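Local coordinates for protein HemO (Neisseria meningitidis, PDB 1J77) that binds heme and probably opens its porphyrin ring oxidatively, as a heme oxygenase, at residues Asp27-Ser32 / Val187-Phe192. Sequence-based numbering, arbitrary orientation.
With HEM (protoporphyrin IX containing Fe), chain B.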
loop_
_atom_site.group_PDB
_atom_site.type_symbol
_atom_site.label_atom_id
_atom_site.label_comp_id
_atom_site.label_asym_id
_atom_site.label_seq_id
_atom_site.Cartn_x
_atom_site.Cartn_y
_atom_site.Cartn_z
ATOM N N ASP A 27 8.759 -5.994 -0.887
ATOM C CA ASP A 27 9.781 -5.130 -1.449
ATOM C C ASP A 27 10.621 -5.952 -2.466
ATOM O O ASP A 27 10.724 -5.596 -3.613
ATOM C CB ASP A 27 10.616 -4.582 -0.265
ATOM C CG ASP A 27 11.867 -3.751 -0.672
ATOM O OD1 ASP A 27 12.298 -3.736 -1.843
ATOM O OD2 ASP A 27 12.392 -2.998 0.209
ATOM N N ASN A 28 11.091 -7.103 -2.025
ATOM C CA ASN A 28 11.909 -7.952 -2.889
ATOM C C ASN A 28 11.146 -8.426 -4.116
ATOM O O ASN A 28 11.708 -8.459 -5.225
ATOM C CB ASN A 28 12.403 -9.179 -2.097
ATOM C CG ASN A 28 13.473 -8.854 -1.098
ATOM O OD1 ASN A 28 14.191 -7.882 -1.270
ATOM N ND2 ASN A 28 13.598 -9.682 -0.050
ATOM N N LEU A 29 9.880 -8.851 -3.914
ATOM C CA LEU A 29 9.129 -9.332 -5.068
ATOM C C LEU A 29 8.831 -8.233 -6.086
ATOM O O LEU A 29 8.872 -8.455 -7.302
ATOM C CB LEU A 29 7.844 -10.024 -4.626
ATOM C CG LEU A 29 6.984 -10.708 -5.689
ATOM C CD1 LEU A 29 7.762 -11.766 -6.506
ATOM C CD2 LEU A 29 5.810 -11.328 -5.025
ATOM N N VAL A 30 8.435 -7.054 -5.600
ATOM C CA VAL A 30 8.169 -5.923 -6.480
ATOM C C VAL A 30 9.449 -5.639 -7.311
ATOM O O VAL A 30 9.417 -5.528 -8.535
ATOM C CB VAL A 30 7.788 -4.663 -5.695
ATOM C CG1 VAL A 30 7.911 -3.375 -6.576
ATOM C CG2 VAL A 30 6.372 -4.826 -5.054
ATOM N N MET A 31 10.566 -5.530 -6.637
ATOM C CA MET A 31 11.777 -5.254 -7.410
ATOM C C MET A 31 12.185 -6.371 -8.359
ATOM O O MET A 31 12.611 -6.085 -9.470
ATOM C CB MET A 31 12.887 -4.866 -6.489
ATOM C CG MET A 31 12.608 -3.627 -5.660
ATOM S SD MET A 31 12.161 -2.169 -6.659
ATOM C CE MET A 31 13.654 -1.924 -7.564
ATOM N N SER A 32 11.923 -7.623 -7.994
ATOM C CA SER A 32 12.326 -8.724 -8.870
ATOM C C SER A 32 11.570 -8.702 -10.193
ATOM O O SER A 32 12.083 -9.217 -11.214
ATOM C CB SER A 32 12.086 -10.087 -8.244
ATOM O OG SER A 32 12.834 -10.273 -7.113
ATOM N N VAL A 187 -2.121 -10.278 -5.971
ATOM C CA VAL A 187 -2.378 -9.402 -7.097
ATOM C C VAL A 187 -1.136 -9.233 -8.006
ATOM O O VAL A 187 -1.246 -9.261 -9.240
ATOM C CB VAL A 187 -2.951 -8.035 -6.648
ATOM C CG1 VAL A 187 -3.138 -7.136 -7.824
ATOM C CG2 VAL A 187 -4.242 -8.256 -5.878
ATOM N N LEU A 188 0.024 -9.025 -7.389
ATOM C CA LEU A 188 1.267 -8.846 -8.103
ATOM C C LEU A 188 1.507 -10.071 -8.972
ATOM O O LEU A 188 1.800 -9.940 -10.162
ATOM C CB LEU A 188 2.389 -8.608 -7.081
ATOM C CG LEU A 188 3.794 -8.365 -7.636
ATOM C CD1 LEU A 188 4.679 -7.798 -6.542
ATOM C CD2 LEU A 188 4.489 -9.556 -8.279
ATOM N N ARG A 189 1.373 -11.248 -8.380
ATOM C CA ARG A 189 1.606 -12.491 -9.147
ATOM C C ARG A 189 0.646 -12.652 -10.328
ATOM O O ARG A 189 1.030 -13.031 -11.452
ATOM C CB ARG A 189 1.535 -13.688 -8.241
ATOM C CG ARG A 189 2.560 -13.812 -7.161
ATOM C CD ARG A 189 2.123 -14.718 -6.015
ATOM N NE ARG A 189 3.046 -14.782 -4.903
ATOM C CZ ARG A 189 2.710 -14.842 -3.613
ATOM N NH1 ARG A 189 1.424 -14.834 -3.236
ATOM N NH2 ARG A 189 3.646 -14.843 -2.684
ATOM N N GLU A 190 -0.617 -12.412 -10.099
ATOM C CA GLU A 190 -1.573 -12.580 -11.183
ATOM C C GLU A 190 -1.229 -11.605 -12.276
ATOM O O GLU A 190 -1.207 -11.943 -13.499
ATOM C CB GLU A 190 -3.016 -12.359 -10.662
ATOM C CG GLU A 190 -3.450 -13.429 -9.685
ATOM C CD GLU A 190 -4.959 -13.485 -9.491
ATOM O OE1 GLU A 190 -5.666 -12.786 -10.269
ATOM O OE2 GLU A 190 -5.407 -14.216 -8.565
ATOM N N THR A 191 -0.896 -10.387 -11.896
ATOM C CA THR A 191 -0.630 -9.326 -12.811
ATOM C C THR A 191 0.659 -9.521 -13.653
ATOM O O THR A 191 0.655 -9.230 -14.805
ATOM C CB THR A 191 -0.572 -8.063 -12.023
ATOM O OG1 THR A 191 -1.813 -7.942 -11.318
ATOM C CG2 THR A 191 -0.515 -6.796 -12.914
ATOM N N PHE A 192 1.728 -9.963 -13.015
ATOM C CA PHE A 192 3.022 -10.151 -13.664
ATOM C C PHE A 192 3.177 -11.583 -14.185
ATOM O O PHE A 192 4.255 -11.944 -14.643
ATOM C CB PHE A 192 4.146 -9.738 -12.711
ATOM C CG PHE A 192 4.356 -8.252 -12.618
ATOM C CD1 PHE A 192 3.652 -7.462 -11.664
ATOM C CD2 PHE A 192 5.235 -7.580 -13.469
ATOM C CE1 PHE A 192 3.837 -6.150 -11.597
ATOM C CE2 PHE A 192 5.471 -6.239 -13.342
ATOM C CZ PHE A 192 4.737 -5.490 -12.414
HETATM C CHA HEM B . 7.869 1.266 5.303
HETATM C CHB HEM B . 10.536 0.404 1.354
HETATM C CHC HEM B . 6.621 -1.496 -0.853
HETATM C CHD HEM B . 4.095 -1.062 3.294
HETATM C C1A HEM B . 8.898 1.284 4.392
HETATM C C2A HEM B . 10.197 1.974 4.557
HETATM C C3A HEM B . 10.903 1.717 3.458
HETATM C C4A HEM B . 10.124 0.866 2.570
HETATM C CMA HEM B . 12.337 2.227 3.169
HETATM C CAA HEM B . 10.682 2.891 5.717
HETATM C CBA HEM B . 10.407 4.345 5.334
HETATM C CGA HEM B . 10.713 5.301 6.471
HETATM O O1A HEM B . 10.778 4.833 7.646
HETATM O O2A HEM B . 10.910 6.519 6.180
HETATM C C1B HEM B . 9.719 -0.181 0.398
HETATM C C2B HEM B . 10.123 -0.522 -0.937
HETATM C C3B HEM B . 9.048 -1.088 -1.557
HETATM C C4B HEM B . 7.926 -1.033 -0.621
HETATM C CMB HEM B . 11.561 -0.251 -1.450
HETATM C CAB HEM B . 8.938 -1.574 -3.003
HETATM C CBB HEM B . 9.966 -2.143 -3.624
HETATM C C1C HEM B . 5.600 -1.485 0.059
HETATM C C2C HEM B . 4.216 -1.876 -0.202
HETATM C C3C HEM B . 3.548 -1.812 0.960
HETATM C C4C HEM B . 4.414 -1.278 1.975
HETATM C CMC HEM B . 3.725 -2.408 -1.556
HETATM C CAC HEM B . 2.087 -2.144 1.235
HETATM C CBC HEM B . 1.419 -2.925 0.391
HETATM C C1D HEM B . 4.903 -0.414 4.174
HETATM C C2D HEM B . 4.489 -0.117 5.521
HETATM C C3D HEM B . 5.647 0.580 6.161
HETATM C C4D HEM B . 6.647 0.651 5.123
HETATM C CMD HEM B . 3.137 -0.474 6.141
HETATM C CAD HEM B . 5.746 1.180 7.564
HETATM C CBD HEM B . 6.657 0.403 8.468
HETATM C CGD HEM B . 6.526 1.079 9.814
HETATM O O1D HEM B . 5.600 0.696 10.569
HETATM O O2D HEM B . 7.387 1.949 10.151
HETATM N NA HEM B . 8.900 0.643 3.176
HETATM N NB HEM B . 8.391 -0.542 0.569
HETATM N NC HEM B . 5.653 -1.121 1.373
HETATM N ND HEM B . 6.207 0.044 3.938
HETATM FE FE HEM B . 7.325 -0.334 2.318
HETATM O O HOH W 1 6.659 1.384 1.674
#
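L188 reaches across from helix 167-192 and lays both its methyls against L29 of helix 11-32, and CD1 also meets V30. CD2 of L188 lies 3.8 Å from CG of L29, the two leucines side by side and pointing opposite ways, and CD1 of L188 is equally close to that CG. CD1 also touches CG2 of V30 at 3.7 Å, the valine meeting the leucine roughly perpendicularly. With CG of L188 trans to the backbone N (chi1 -179°), its fork extends into the gap between helix segments that run almost parallel, 11° apart with axes 11.1 Å from each other. L48 of helix 39-60 also touches L188. No hydrogen bond joins the segments.

R189 adds the one polar group of the contact. CD2 of L29 approaches its guanidinium obliquely, 4.4 Å from NE of R189; that group is held by A198 O and by a salt bridge to E199.

V30 links this packing to the cofactor: its second methyl, CG1, is 3.8 Å from vinyl carbon CBB of the heme, which M31 CG also touches at 3.7 Å. D27 OD2 approaches methyl CMB. Helix 11-32, which carries the iron ligand H23, thus lines the proximal side of the heme, and 187-192 packs against its flank without itself touching the cofactor, in the all-helical heme oxygenase fold.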